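PDB 5FYP: phosphoinositol-specific phospholipase C, which probably cleaves the phosphodiester bond of phosphoinositide lipids in a calcium-dependent reaction, to release a phosphorylated inositol head group and diacylglycerol. Local coordinates for residues A249-A252 / F253-H257; N216-N219 / D220-G223; A162-L165 / Q166-K170. All blocks are in the same frame, centred on the assembly; numbering follows the deposited sequence.

Interaction 1: residues A249-A252 / F253-H257; sequences AKQA and FAYSH
Ala252 and His257 close the C-terminal end of helix 249-254: Ala252 O receives His257 N at 2.8 Å, while one residue further in, Phe253 O receives Ser256 N at 3.1 Å. The two bonds, one inside the other, with Ser256 at a positive phi of 54°, make a Schellman motif, which gives the final carbonyls of a helix donors just where its regular ladder runs out. The turn before it is ordinary: Phe253 N reaches Ala249 O at 2.8 Å, Ala254 N reaches Lys250 O at 2.9 Å, and Tyr255 N reaches Gln251 O at 3.0 Å. Tyr255 N also makes a weak bond to Ala252 O, which therefore takes donors from both the last turn and the motif.

Gln251, bent at chi2 (-70°), folds its amide back over the turn. Its NE2 rests 3.7 Å from Ala254 CB, and its OE1 packs 3.9 Å from Tyr255 CD1, the amide and phenol ring planes standing 76° apart. That OE1 is satisfied by Gln218 NE2 rather than by the helix. Tyr255 CB in turn covers one face of the His257 imidazole near its rim. Both imidazole nitrogens find partners, ND1 at Asn239 OD1 and NE2 at Gln166 O, and together these fix the rotation of the ring.

Helix 249-254 is the connection of a beta-alpha-beta unit between strands 238-242 and 258-262, neighbours in a mixed sheet, and its capped end delivers the chain directly into strand 258-262. Ile221 of helix 219-222 packs against Ala252, Tyr255 and His257, and the Phe253 ring meets Phe298 edge-to-face.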
loop_
_atom_site.group_PDB
_atom_site.type_symbol
_atom_site.label_atom_id
_atom_site.label_comp_id
_atom_site.label_asym_id
_atom_site.label_seq_id
_atom_site.Cartn_x
_atom_site.Cartn_y
_atom_site.Cartn_z
ATOM N N ALA A 249 1.302 -15.010 5.336
ATOM C CA ALA A 249 2.350 -14.009 5.367
ATOM C C ALA A 249 3.729 -14.680 5.339
ATOM O O ALA A 249 4.665 -14.121 4.787
ATOM C CB ALA A 249 2.225 -13.088 6.550
ATOM N N LYS A 250 3.864 -15.856 5.942
ATOM C CA LYS A 250 5.150 -16.565 5.910
ATOM C C LYS A 250 5.573 -16.893 4.485
ATOM O O LYS A 250 6.753 -16.860 4.156
ATOM C CB LYS A 250 5.132 -17.828 6.788
ATOM C CG LYS A 250 5.176 -17.551 8.287
ATOM C CD LYS A 250 5.213 -18.776 9.173
ATOM C CE LYS A 250 5.499 -18.379 10.611
ATOM N NZ LYS A 250 6.881 -17.873 10.875
ATOM N N GLN A 251 4.606 -17.218 3.634
ATOM C CA GLN A 251 4.885 -17.483 2.210
ATOM C C GLN A 251 5.097 -16.195 1.432
ATOM O O GLN A 251 5.953 -16.185 0.529
ATOM C CB GLN A 251 3.853 -18.391 1.623
ATOM C CG GLN A 251 4.128 -19.847 1.944
ATOM C CD GLN A 251 5.369 -20.323 1.176
ATOM O OE1 GLN A 251 5.471 -20.103 -0.059
ATOM N NE2 GLN A 251 6.420 -20.629 1.918
ATOM N N ALA A 252 4.368 -15.128 1.755
ATOM C CA ALA A 252 4.725 -13.832 1.176
ATOM C C ALA A 252 6.189 -13.497 1.478
ATOM O O ALA A 252 6.975 -13.125 0.605
ATOM C CB ALA A 252 3.809 -12.741 1.691
ATOM N N PHE A 253 6.560 -13.648 2.747
ATOM C CA PHE A 253 7.923 -13.436 3.193
ATOM C C PHE A 253 8.907 -14.304 2.423
ATOM O O PHE A 253 9.964 -13.838 1.954
ATOM C CB PHE A 253 7.993 -13.702 4.720
ATOM C CG PHE A 253 9.383 -13.659 5.310
ATOM C CD1 PHE A 253 9.963 -12.501 5.712
ATOM C CD2 PHE A 253 10.099 -14.826 5.455
ATOM C CE1 PHE A 253 11.236 -12.497 6.260
ATOM C CE2 PHE A 253 11.376 -14.827 6.015
ATOM C CZ PHE A 253 11.937 -13.656 6.401
ATOM N N ALA A 254 8.590 -15.581 2.262
ATOM C CA ALA A 254 9.466 -16.514 1.518
ATOM C C ALA A 254 9.681 -16.068 0.069
ATOM O O ALA A 254 10.735 -16.314 -0.533
ATOM C CB ALA A 254 8.901 -17.913 1.561
ATOM N N TYR A 255 8.654 -15.475 -0.512
ATOM C CA TYR A 255 8.678 -14.987 -1.894
ATOM C C TYR A 255 9.142 -13.544 -2.035
ATOM O O TYR A 255 9.127 -13.013 -3.153
ATOM C CB TYR A 255 7.299 -15.179 -2.580
ATOM C CG TYR A 255 7.213 -16.482 -3.335
ATOM C CD1 TYR A 255 7.015 -17.697 -2.677
ATOM C CD2 TYR A 255 7.404 -16.503 -4.715
ATOM C CE1 TYR A 255 7.000 -18.878 -3.419
ATOM C CE2 TYR A 255 7.379 -17.659 -5.437
ATOM C CZ TYR A 255 7.207 -18.861 -4.784
ATOM O OH TYR A 255 7.224 -20.000 -5.557
ATOM N N SER A 256 9.574 -12.907 -0.932
ATOM C CA SER A 256 9.943 -11.471 -0.974
ATOM C C SER A 256 8.811 -10.628 -1.532
ATOM O O SER A 256 9.035 -9.644 -2.236
ATOM C CB SER A 256 11.246 -11.218 -1.699
ATOM O OG SER A 256 12.281 -11.897 -0.993
ATOM N N HIS A 257 7.563 -11.010 -1.184
ATOM C CA HIS A 257 6.421 -10.123 -1.425
ATOM C C HIS A 257 6.080 -9.405 -0.128
ATOM O O HIS A 257 6.133 -9.994 0.943
ATOM C CB HIS A 257 5.178 -10.916 -1.845
ATOM C CG HIS A 257 5.293 -11.631 -3.160
ATOM N ND1 HIS A 257 4.201 -12.243 -3.707
ATOM C CD2 HIS A 257 6.309 -11.866 -4.003
ATOM C CE1 HIS A 257 4.546 -12.833 -4.837
ATOM N NE2 HIS A 257 5.824 -12.638 -5.032
#

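Interaction 2: residues N216-N219 / D220-G223; sequences NGQN and DISG
Asp220 and Asn216 meet at the entrance to the one-turn helix 219-222, where a carboxylate reaches back to hold the loop that leads in from strand 210-211. Asp220 OD2 accepts Asn216 N at 2.9 Å on its anti lone pair, and the bond is almost straight at 176°. The Asp220 backbone is tied in as well, its N bonding to Gly217 O at 3.0 Å from above the carbonyl plane. The second oxygen, OD1, takes the N-H of Ser226, so the carboxylate links the chain on its way into the helix with the chain beyond it. With an alanine at Asp220, Asn216 N and Ser226 N would probably lose their carboxylate acceptor, and the loop around Asn216 would be less firmly held.

Further round, Gln218 O serves three donors. Ser222 N comes nearly along the C=O axis at 3.0 Å, whereas Ile221 N, at 2.9 Å, and Ser222 OG, at 3.2 Å, arrive above the carbonyl plane. The turn thus mixes bonds spanning three residues with those spanning four, and its last four-residue bond runs from Gly223 N to Asn219 O at 2.9 Å.

The Ser222 hydroxyl is used twice, donating to Gln218 O and accepting from Gln218 NE2. With Gln218 CG trans to the backbone N (chi1 -176°) and the chain bent beyond it, the amide turns along the helix, and its NE2, which also donates to Gln251 OE1, bonds to Ser222 OG at 3.0 Å and 171°, with the hydroxyl exactly in the amide plane.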
loop_
_atom_site.group_PDB
_atom_site.type_symbol
_atom_site.label_atom_id
_atom_site.label_comp_id
_atom_site.label_asym_id
_atom_site.label_seq_id
_atom_site.Cartn_x
_atom_site.Cartn_y
_atom_site.Cartn_z
ATOM N N ASN A 216 -5.507 -16.218 -0.058
ATOM C CA ASN A 216 -5.963 -17.320 0.785
ATOM C C ASN A 216 -5.477 -18.686 0.323
ATOM O O ASN A 216 -5.956 -19.704 0.796
ATOM C CB ASN A 216 -7.467 -17.303 1.049
ATOM C CG ASN A 216 -8.288 -17.540 -0.169
ATOM O OD1 ASN A 216 -7.827 -18.032 -1.170
ATOM N ND2 ASN A 216 -9.535 -17.121 -0.088
ATOM N N GLY A 217 -4.482 -18.709 -0.562
ATOM C CA GLY A 217 -3.883 -19.954 -1.028
ATOM C C GLY A 217 -2.577 -19.665 -1.691
ATOM O O GLY A 217 -2.263 -18.499 -2.023
ATOM N N GLN A 218 -1.778 -20.706 -1.885
ATOM C CA GLN A 218 -0.444 -20.527 -2.451
ATOM C C GLN A 218 -0.505 -19.888 -3.846
ATOM O O GLN A 218 0.392 -19.139 -4.193
ATOM C CB GLN A 218 0.286 -21.860 -2.492
ATOM C CG GLN A 218 1.714 -21.754 -2.973
ATOM C CD GLN A 218 2.638 -21.069 -1.986
ATOM O OE1 GLN A 218 2.605 -21.348 -0.786
ATOM N NE2 GLN A 218 3.503 -20.188 -2.477
ATOM N N ASN A 219 -1.513 -20.253 -4.628
ATOM C CA ASN A 219 -1.633 -19.683 -5.980
ATOM C C ASN A 219 -1.692 -18.165 -5.963
ATOM O O ASN A 219 -1.275 -17.528 -6.924
ATOM C CB ASN A 219 -2.824 -20.232 -6.731
ATOM C CG ASN A 219 -4.123 -19.861 -6.072
ATOM O OD1 ASN A 219 -4.316 -20.201 -4.908
ATOM N ND2 ASN A 219 -5.002 -19.178 -6.793
ATOM N N ASP A 220 -2.236 -17.579 -4.881
ATOM C CA ASP A 220 -2.361 -16.134 -4.788
ATOM C C ASP A 220 -1.013 -15.462 -4.567
ATOM O O ASP A 220 -0.884 -14.267 -4.793
ATOM C CB ASP A 220 -3.346 -15.762 -3.684
ATOM C CG ASP A 220 -4.738 -16.315 -3.905
ATOM O OD1 ASP A 220 -5.181 -16.385 -5.083
ATOM O OD2 ASP A 220 -5.430 -16.641 -2.892
ATOM N N ILE A 221 -0.034 -16.242 -4.112
ATOM C CA ILE A 221 1.353 -15.793 -3.962
ATOM C C ILE A 221 2.139 -16.059 -5.248
ATOM O O ILE A 221 2.771 -15.141 -5.774
ATOM C CB ILE A 221 2.046 -16.487 -2.784
ATOM C CG1 ILE A 221 1.262 -16.358 -1.473
ATOM C CG2 ILE A 221 3.488 -16.022 -2.655
ATOM C CD1 ILE A 221 1.577 -15.346 -0.462
ATOM N N SER A 222 2.101 -17.296 -5.760
ATOM C CA SER A 222 3.077 -17.774 -6.739
ATOM C C SER A 222 2.533 -18.420 -7.990
ATOM O O SER A 222 3.294 -18.968 -8.762
ATOM C CB SER A 222 4.011 -18.757 -6.018
ATOM O OG SER A 222 3.299 -19.788 -5.400
ATOM N N GLY A 223 1.212 -18.424 -8.169
ATOM C CA GLY A 223 0.595 -19.043 -9.329
ATOM C C GLY A 223 -0.384 -18.120 -10.010
ATOM O O GLY A 223 -0.224 -16.894 -9.967
#

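Interaction 3: residues A162-L165 / Q166-K170; sequences AGAL and QGNLK
The amide of Asn168 has Ala164 on one side of its plane: Ala164 CB sits 3.4 Å from Asn168 ND2, and Ala164 O lies 3.3 Å from Asn168 CG. These are packing contacts; ND2 is hydrogen-bonded to Ser160 OG, which holds the amide over the start of the helix. The Gln166 amide instead leads away from the turn, its NE2 donating to Gly223 O.

Ala164 occupies the N-cap position of helix 165-168, yet has no polar side chain with which to cap. Its carbonyl opens the helical ladder by accepting Asn168 N at 3.0 Å, nearly end-on, and a water takes the first-turn donor Gly167 N at 3.0 Å while returning a weak bond to Ala164 O. Leu165 O accepts Leu169 N at 3.0 Å in the next step.

On the apolar side, Leu165 and Leu169 pack together. Both carry CG trans to the carbonyl carbon (chi1 -79° in Leu165, -80° in Leu169), which lets Leu169 CD1 come within 4.1 Å of Leu165 CB as the chains cross at a slant.

This pair faces the protein interior: helix 151-158 meets Leu165 through Pro151 and Ala155 and meets Leu169 through Ile158, while Trp174 and Ala237 pack on Leu169, so the short helix packs along the length of the preceding helix.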
loop_
_atom_site.group_PDB
_atom_site.type_symbol
_atom_site.label_atom_id
_atom_site.label_comp_id
_atom_site.label_asym_id
_atom_site.label_seq_id
_atom_site.Cartn_x
_atom_site.Cartn_y
_atom_site.Cartn_z
ATOM N N ALA A 162 9.037 -6.713 -15.242
ATOM C CA ALA A 162 7.993 -6.381 -14.236
ATOM C C ALA A 162 6.906 -7.455 -14.198
ATOM O O ALA A 162 6.355 -7.753 -13.148
ATOM C CB ALA A 162 7.380 -5.016 -14.482
ATOM N N GLY A 163 6.610 -8.058 -15.359
ATOM C CA GLY A 163 5.628 -9.121 -15.481
ATOM C C GLY A 163 6.069 -10.467 -14.978
ATOM O O GLY A 163 5.298 -11.425 -15.082
ATOM N N ALA A 164 7.258 -10.545 -14.398
ATOM C CA ALA A 164 7.765 -11.751 -13.764
ATOM C C ALA A 164 8.238 -11.506 -12.337
ATOM O O ALA A 164 8.933 -12.344 -11.746
ATOM C CB ALA A 164 8.889 -12.383 -14.605
ATOM N N LEU A 165 7.855 -10.367 -11.760
ATOM C CA LEU A 165 8.157 -10.100 -10.347
ATOM C C LEU A 165 7.674 -11.228 -9.452
ATOM O O LEU A 165 8.338 -11.591 -8.467
ATOM C CB LEU A 165 7.473 -8.818 -9.878
ATOM C CG LEU A 165 8.182 -7.527 -10.284
ATOM C CD1 LEU A 165 7.260 -6.347 -10.043
ATOM C CD2 LEU A 165 9.483 -7.383 -9.510
ATOM N N GLN A 166 6.489 -11.761 -9.749
ATOM C CA GLN A 166 5.840 -12.684 -8.817
ATOM C C GLN A 166 6.775 -13.788 -8.370
ATOM O O GLN A 166 6.941 -14.044 -7.171
ATOM C CB GLN A 166 4.597 -13.249 -9.491
ATOM C CG GLN A 166 3.806 -14.167 -8.595
ATOM C CD GLN A 166 2.707 -14.913 -9.320
ATOM O OE1 GLN A 166 2.862 -15.331 -10.481
ATOM N NE2 GLN A 166 1.613 -15.137 -8.643
ATOM N N GLY A 167 7.336 -14.471 -9.355
ATOM C CA GLY A 167 8.252 -15.575 -9.087
ATOM C C GLY A 167 9.706 -15.177 -8.984
ATOM O O GLY A 167 10.476 -15.824 -8.248
ATOM N N ASN A 168 10.130 -14.140 -9.698
ATOM C CA ASN A 168 11.543 -13.757 -9.650
ATOM C C ASN A 168 11.957 -13.092 -8.356
ATOM O O ASN A 168 13.137 -13.084 -8.019
ATOM C CB ASN A 168 11.923 -12.934 -10.864
ATOM C CG ASN A 168 11.915 -13.754 -12.147
ATOM O OD1 ASN A 168 11.957 -14.975 -12.118
ATOM N ND2 ASN A 168 11.935 -13.080 -13.264
ATOM N N LEU A 169 10.992 -12.591 -7.591
ATOM C CA LEU A 169 11.321 -12.052 -6.263
ATOM C C LEU A 169 11.795 -13.085 -5.273
ATOM O O LEU A 169 12.466 -12.727 -4.310
ATOM C CB LEU A 169 10.147 -11.285 -5.676
ATOM C CG LEU A 169 10.012 -9.855 -6.236
ATOM C CD1 LEU A 169 8.625 -9.301 -5.951
ATOM C CD2 LEU A 169 11.056 -8.956 -5.626
ATOM N N LYS A 170 11.437 -14.351 -5.466
ATOM C CA LYS A 170 11.832 -15.376 -4.519
ATOM C C LYS A 170 13.364 -15.436 -4.437
ATOM O O LYS A 170 14.045 -15.593 -5.437
ATOM C CB LYS A 170 11.253 -16.724 -4.938
ATOM C CG LYS A 170 11.494 -17.822 -3.926
ATOM C CD LYS A 170 10.989 -19.168 -4.483
ATOM C CE LYS A 170 12.051 -19.636 -5.487
ATOM N NZ LYS A 170 12.011 -21.032 -5.825
HETATM O O HOH W 1 6.792 -14.817 -12.263
#

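How the interactions relate
From the N terminus, interaction 3 comes first, after helix 151-158; interaction 2 follows strand 210-211, and interaction 1 lies between strands 238-242 and 258-262. Each is a local contact within one continuous run, so none encloses a long loop; the three stand in series and none nests or crosses. In space they form a triangle, with centres 11 to 13 Å apart. Gln166 supplies the polar links of interaction 3 to its neighbours, its carbonyl serving His257 and its amide serving the end of helix 219-222; Gln218 and Gln251 close the third side. Thus two short helices are tied to the helix of the beta-alpha-beta unit on one side of the fold.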